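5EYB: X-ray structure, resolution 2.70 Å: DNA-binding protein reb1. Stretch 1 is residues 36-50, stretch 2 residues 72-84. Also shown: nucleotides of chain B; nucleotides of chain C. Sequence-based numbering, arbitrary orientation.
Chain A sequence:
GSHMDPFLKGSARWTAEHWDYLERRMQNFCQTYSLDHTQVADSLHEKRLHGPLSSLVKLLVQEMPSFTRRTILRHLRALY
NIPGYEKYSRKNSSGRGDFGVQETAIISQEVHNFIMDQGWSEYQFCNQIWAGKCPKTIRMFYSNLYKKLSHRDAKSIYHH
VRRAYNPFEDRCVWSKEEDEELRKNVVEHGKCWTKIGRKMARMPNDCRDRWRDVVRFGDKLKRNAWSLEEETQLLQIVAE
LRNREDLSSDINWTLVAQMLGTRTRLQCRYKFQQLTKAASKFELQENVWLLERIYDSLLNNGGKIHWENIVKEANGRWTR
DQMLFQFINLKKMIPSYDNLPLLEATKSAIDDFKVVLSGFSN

Stretch 1 (36-50) DHTQVADSLHEKRLH
Stretch 2 72-84: ILRHLRALYNIPG

The most unusual feature of this contact is a buried arginine whose one hydrogen bond across the stretches goes to a backbone carbonyl in a turn: Arg-77 NE donates to Leu-44 O at 2.9 Å (148°), close to the guanidinium plane. Leu-44 lies just past helix 37-43, inside a type I turn from Ser-43 to Glu-46; no backbone NH of its own stretch takes this carbonyl, and the arginine supplies the donor. Arginine's long chain reaches it from helix 72-79 (chi1 to chi3 m, t, t; chi4 108°), bringing Arg-77 NH2 3.1 Å from Glu-46 O and 3.7 Å from Leu-49 CD2.

CA atoms set the register: Ala-41 to Tyr-80 CA, 5.6 Å; Leu-44 to Arg-77 CA, 6.3 Å; His-45 to Ile-82 CA, 6.8 Å. Tyr-80 (phi/psi -84/156, chi1 m, chi2 -100°) leaves the helix and points toward stretch 1. Its broad ring can pack on Val-40 and Ala-41 (CZ to Val-40 CG1, 3.4 Å; CD1 to the small Ala-41 CB, 3.6 Å) while its edge points to the face of the His-37 ring (centroids 5.6 Å, planes 80°). Leu-44 (m, t) points its CA-to-CB bond toward the other stretch, and its branched apolar end packs on both Tyr-80 and Leu-76, CD1 lying 3.7 Å from Tyr-80 CD2 and 4.0 Å from Leu-76 CG.

His-45 (m, 95°), hydrogen-bonded from ND1 to Ala-41 O at 2.7 Å, offers its face to Ile-82 (m, p), whose aliphatic CG1 sits 4.2 Å from the His-45 ring centroid. Together the stretches bury 590 Å².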

# COMPACT_ATOMS: atom_id res chain seq x y z
N ASP A 36 -2.42 -37.03 3.08
CA ASP A 36 -1.03 -36.66 2.91
C ASP A 36 -0.94 -35.18 2.52
O ASP A 36 -1.92 -34.60 2.07
CB ASP A 36 -0.36 -37.54 1.84
CG ASP A 36 1.12 -37.25 1.69
OD1 ASP A 36 1.73 -36.72 2.64
OD2 ASP A 36 1.68 -37.56 0.61
N HIS A 37 0.23 -34.58 2.72
CA HIS A 37 0.45 -33.19 2.37
C HIS A 37 0.30 -32.96 0.86
O HIS A 37 0.03 -31.84 0.43
CB HIS A 37 1.83 -32.73 2.83
CG HIS A 37 1.90 -32.39 4.29
ND1 HIS A 37 0.78 -32.37 5.10
CD2 HIS A 37 2.94 -32.06 5.08
CE1 HIS A 37 1.13 -32.04 6.33
NE2 HIS A 37 2.44 -31.85 6.35
N THR A 38 0.47 -34.01 0.08
CA THR A 38 0.27 -33.91 -1.36
C THR A 38 -1.21 -33.81 -1.71
O THR A 38 -1.59 -33.11 -2.65
CB THR A 38 0.88 -35.11 -2.10
OG1 THR A 38 0.19 -36.31 -1.72
CG2 THR A 38 2.36 -35.25 -1.77
N GLN A 39 -2.04 -34.50 -0.93
CA GLN A 39 -3.48 -34.49 -1.16
C GLN A 39 -4.09 -33.14 -0.82
O GLN A 39 -5.03 -32.69 -1.47
CB GLN A 39 -4.16 -35.60 -0.34
CG GLN A 39 -3.74 -37.00 -0.75
CD GLN A 39 -4.37 -38.06 0.13
OE1 GLN A 39 -3.80 -38.45 1.15
NE2 GLN A 39 -5.54 -38.53 -0.27
N VAL A 40 -3.55 -32.51 0.22
CA VAL A 40 -4.00 -31.18 0.62
C VAL A 40 -3.57 -30.14 -0.41
O VAL A 40 -4.34 -29.25 -0.77
CB VAL A 40 -3.45 -30.79 2.01
CG1 VAL A 40 -3.82 -29.36 2.35
CG2 VAL A 40 -3.98 -31.75 3.07
N ALA A 41 -2.34 -30.27 -0.90
CA ALA A 41 -1.83 -29.37 -1.93
C ALA A 41 -2.63 -29.48 -3.22
O ALA A 41 -2.78 -28.51 -3.96
CB ALA A 41 -0.36 -29.66 -2.19
N ASP A 42 -3.15 -30.68 -3.50
CA ASP A 42 -3.98 -30.88 -4.68
C ASP A 42 -5.32 -30.18 -4.52
O ASP A 42 -5.84 -29.60 -5.47
CB ASP A 42 -4.18 -32.38 -4.94
N SER A 43 -5.88 -30.23 -3.32
CA SER A 43 -7.15 -29.56 -3.02
C SER A 43 -7.00 -28.04 -3.08
O SER A 43 -7.95 -27.34 -3.44
CB SER A 43 -7.67 -29.98 -1.65
OG SER A 43 -7.95 -31.36 -1.59
N LEU A 44 -5.82 -27.55 -2.73
CA LEU A 44 -5.55 -26.12 -2.68
C LEU A 44 -5.25 -25.54 -4.06
O LEU A 44 -5.06 -24.33 -4.21
CB LEU A 44 -4.40 -25.82 -1.73
CG LEU A 44 -4.69 -26.04 -0.24
CD1 LEU A 44 -3.45 -25.83 0.60
CD2 LEU A 44 -5.82 -25.12 0.21
N HIS A 45 -5.20 -26.41 -5.07
CA HIS A 45 -5.05 -25.95 -6.45
C HIS A 45 -6.40 -25.48 -6.99
O HIS A 45 -6.46 -24.70 -7.94
CB HIS A 45 -4.48 -27.06 -7.33
CG HIS A 45 -2.98 -27.10 -7.35
ND1 HIS A 45 -2.25 -27.92 -6.52
CD2 HIS A 45 -2.08 -26.42 -8.10
CE1 HIS A 45 -0.96 -27.74 -6.76
NE2 HIS A 45 -0.83 -26.84 -7.71
N GLU A 46 -7.47 -25.96 -6.37
CA GLU A 46 -8.82 -25.57 -6.76
C GLU A 46 -9.19 -24.22 -6.16
O GLU A 46 -8.61 -23.79 -5.17
CB GLU A 46 -9.83 -26.64 -6.34
N LYS A 47 -10.17 -23.56 -6.77
CA LYS A 47 -10.62 -22.26 -6.30
C LYS A 47 -11.53 -22.39 -5.08
O LYS A 47 -11.36 -21.68 -4.09
CB LYS A 47 -11.35 -21.51 -7.42
N ARG A 48 -12.49 -23.31 -5.15
CA ARG A 48 -13.41 -23.53 -4.05
C ARG A 48 -13.02 -24.76 -3.24
O ARG A 48 -12.72 -25.81 -3.79
CB ARG A 48 -14.85 -23.67 -4.56
N LEU A 49 -13.03 -24.62 -1.92
CA LEU A 49 -12.70 -25.72 -1.03
C LEU A 49 -13.94 -26.51 -0.65
O LEU A 49 -15.05 -25.98 -0.68
CB LEU A 49 -11.99 -25.20 0.22
CG LEU A 49 -10.73 -24.38 -0.07
CD1 LEU A 49 -10.01 -24.01 1.22
CD2 LEU A 49 -9.81 -25.14 -1.01
N HIS A 50 -13.75 -27.78 -0.29
CA HIS A 50 -14.87 -28.64 0.07
C HIS A 50 -14.53 -29.51 1.28
O HIS A 50 -13.36 -29.70 1.61
CB HIS A 50 -15.27 -29.54 -1.10
CG HIS A 50 -15.57 -28.79 -2.36
ND1 HIS A 50 -14.58 -28.40 -3.24
CD2 HIS A 50 -16.74 -28.36 -2.89
CE1 HIS A 50 -15.14 -27.76 -4.26
NE2 HIS A 50 -16.44 -27.72 -4.07
N ILE A 72 -5.34 -15.38 5.02
CA ILE A 72 -5.04 -16.66 5.64
C ILE A 72 -4.88 -17.72 4.56
O ILE A 72 -3.98 -18.55 4.61
CB ILE A 72 -6.12 -17.10 6.65
CG1 ILE A 72 -6.05 -16.24 7.91
CG2 ILE A 72 -5.95 -18.56 7.02
CD1 ILE A 72 -7.12 -16.57 8.93
N LEU A 73 -5.76 -17.67 3.56
CA LEU A 73 -5.70 -18.60 2.44
C LEU A 73 -4.43 -18.39 1.62
O LEU A 73 -3.83 -19.35 1.15
CB LEU A 73 -6.93 -18.44 1.54
CG LEU A 73 -8.24 -18.98 2.10
CD1 LEU A 73 -9.34 -18.86 1.05
CD2 LEU A 73 -8.09 -20.42 2.56
N ARG A 74 -4.04 -17.13 1.46
CA ARG A 74 -2.82 -16.81 0.71
C ARG A 74 -1.60 -17.43 1.37
O ARG A 74 -0.75 -18.01 0.70
CB ARG A 74 -2.64 -15.29 0.60
CG ARG A 74 -3.50 -14.63 -0.45
CD ARG A 74 -3.27 -13.12 -0.46
NE ARG A 74 -4.13 -12.43 -1.41
CZ ARG A 74 -4.09 -11.12 -1.62
NH1 ARG A 74 -3.23 -10.36 -0.95
NH2 ARG A 74 -4.91 -10.56 -2.50
N HIS A 75 -1.51 -17.32 2.68
CA HIS A 75 -0.49 -18.00 3.44
C HIS A 75 -0.62 -19.50 3.42
O HIS A 75 0.36 -20.19 3.42
CB HIS A 75 -0.43 -17.50 4.87
CG HIS A 75 0.07 -16.11 4.98
ND1 HIS A 75 1.09 -15.75 5.83
CD2 HIS A 75 -0.28 -14.98 4.34
CE1 HIS A 75 1.34 -14.47 5.70
NE2 HIS A 75 0.51 -13.98 4.81
N LEU A 76 -1.83 -20.01 3.49
CA LEU A 76 -2.03 -21.44 3.45
C LEU A 76 -1.62 -22.05 2.13
O LEU A 76 -0.98 -23.07 2.09
CB LEU A 76 -3.48 -21.76 3.74
CG LEU A 76 -3.87 -23.21 3.63
CD1 LEU A 76 -3.03 -24.01 4.58
CD2 LEU A 76 -5.32 -23.38 3.99
N ARG A 77 -2.00 -21.41 1.05
CA ARG A 77 -1.65 -21.86 -0.28
C ARG A 77 -0.18 -21.73 -0.57
O ARG A 77 0.33 -22.42 -1.40
CB ARG A 77 -2.49 -21.18 -1.35
CG ARG A 77 -3.93 -21.62 -1.31
CD ARG A 77 -4.70 -21.19 -2.53
NE ARG A 77 -5.91 -21.97 -2.66
CZ ARG A 77 -7.11 -21.48 -2.44
NH1 ARG A 77 -7.24 -20.23 -2.11
NH2 ARG A 77 -8.16 -22.23 -2.56
N ALA A 78 0.46 -20.75 0.03
CA ALA A 78 1.90 -20.60 0.01
C ALA A 78 2.66 -21.67 0.77
O ALA A 78 3.78 -21.97 0.43
CB ALA A 78 2.30 -19.23 0.50
N LEU A 79 2.08 -22.19 1.83
CA LEU A 79 2.73 -23.19 2.66
C LEU A 79 3.03 -24.52 1.99
O LEU A 79 4.12 -25.04 2.07
CB LEU A 79 1.82 -23.46 3.85
CG LEU A 79 2.40 -23.84 5.19
CD1 LEU A 79 1.64 -25.04 5.67
CD2 LEU A 79 3.87 -24.13 5.11
N TYR A 80 2.04 -25.05 1.29
CA TYR A 80 2.17 -26.07 0.26
C TYR A 80 2.48 -25.08 -0.74
O TYR A 80 2.11 -23.98 -0.49
CB TYR A 80 0.81 -26.63 -0.05
CG TYR A 80 0.27 -27.36 1.11
CD1 TYR A 80 0.33 -28.71 1.17
CD2 TYR A 80 -0.25 -26.69 2.17
CE1 TYR A 80 -0.13 -29.39 2.25
CE2 TYR A 80 -0.71 -27.36 3.26
CZ TYR A 80 -0.64 -28.72 3.28
OH TYR A 80 -1.10 -29.41 4.35
N ASN A 81 3.16 -25.39 -1.83
CA ASN A 81 3.53 -24.33 -2.74
C ASN A 81 2.60 -24.30 -3.90
O ASN A 81 2.55 -25.22 -4.67
CB ASN A 81 4.98 -24.48 -3.12
CG ASN A 81 5.83 -24.83 -1.92
OD1 ASN A 81 6.60 -24.02 -1.43
ND2 ASN A 81 5.65 -26.03 -1.43
N ILE A 82 1.85 -23.22 -4.03
CA ILE A 82 0.93 -23.08 -5.13
C ILE A 82 1.43 -21.92 -5.93
O ILE A 82 1.68 -20.86 -5.39
CB ILE A 82 -0.52 -22.91 -4.66
CG1 ILE A 82 -1.17 -24.25 -4.39
CG2 ILE A 82 -1.39 -22.24 -5.70
CD1 ILE A 82 -0.27 -25.26 -3.74
N PRO A 83 1.59 -22.19 -7.29
CA PRO A 83 2.26 -21.12 -8.01
C PRO A 83 1.47 -19.85 -7.96
O PRO A 83 0.27 -19.84 -8.07
CB PRO A 83 2.31 -21.64 -9.43
CG PRO A 83 2.47 -23.09 -9.26
CD PRO A 83 1.36 -23.31 -8.32
N GLY A 84 2.19 -18.76 -7.80
CA GLY A 84 1.61 -17.44 -7.77
C GLY A 84 1.60 -16.87 -6.36
O GLY A 84 1.55 -15.66 -6.17
P DA B 17 0.11 -10.23 4.21
OP1 DA B 17 0.44 -10.97 5.44
OP2 DA B 17 -0.31 -10.96 2.99
O5' DA B 17 -1.03 -9.18 4.56
C5' DA B 17 -0.86 -8.32 5.67
C4' DA B 17 -2.09 -7.47 5.88
O4' DA B 17 -2.17 -6.47 4.83
C3' DA B 17 -3.42 -8.24 5.85
O3' DA B 17 -4.23 -7.80 6.93
C2' DA B 17 -4.02 -7.87 4.49
C1' DA B 17 -3.45 -6.48 4.25
N9 DA B 17 -3.31 -6.13 2.84
C8 DA B 17 -2.77 -6.91 1.85
N7 DA B 17 -2.75 -6.32 0.67
C5 DA B 17 -3.30 -5.07 0.91
C6 DA B 17 -3.56 -3.97 0.07
N6 DA B 17 -3.29 -3.95 -1.24
N1 DA B 17 -4.12 -2.88 0.63
C2 DA B 17 -4.40 -2.90 1.94
N3 DA B 17 -4.20 -3.87 2.83
C4 DA B 17 -3.64 -4.94 2.24
P DG C 6 -13.22 -18.80 -0.59
OP1 DG C 6 -12.65 -20.14 -0.35
OP2 DG C 6 -12.91 -17.70 0.36
O5' DG C 6 -12.82 -18.32 -2.06
C5' DG C 6 -13.38 -18.98 -3.19
C4' DG C 6 -13.57 -18.02 -4.35
O4' DG C 6 -14.63 -17.08 -4.05
C3' DG C 6 -12.34 -17.18 -4.71
O3' DG C 6 -12.14 -17.19 -6.12
C2' DG C 6 -12.70 -15.78 -4.21
C1' DG C 6 -14.21 -15.78 -4.40
N9 DG C 6 -14.90 -14.82 -3.55
C8 DG C 6 -15.06 -14.88 -2.18
N7 DG C 6 -15.73 -13.88 -1.69
C5 DG C 6 -16.04 -13.10 -2.80
C6 DG C 6 -16.77 -11.89 -2.90
O6 DG C 6 -17.29 -11.24 -1.99
N1 DG C 6 -16.85 -11.44 -4.21
C2 DG C 6 -16.31 -12.08 -5.30
N2 DG C 6 -16.49 -11.50 -6.49
N3 DG C 6 -15.63 -13.22 -5.23
C4 DG C 6 -15.54 -13.67 -3.95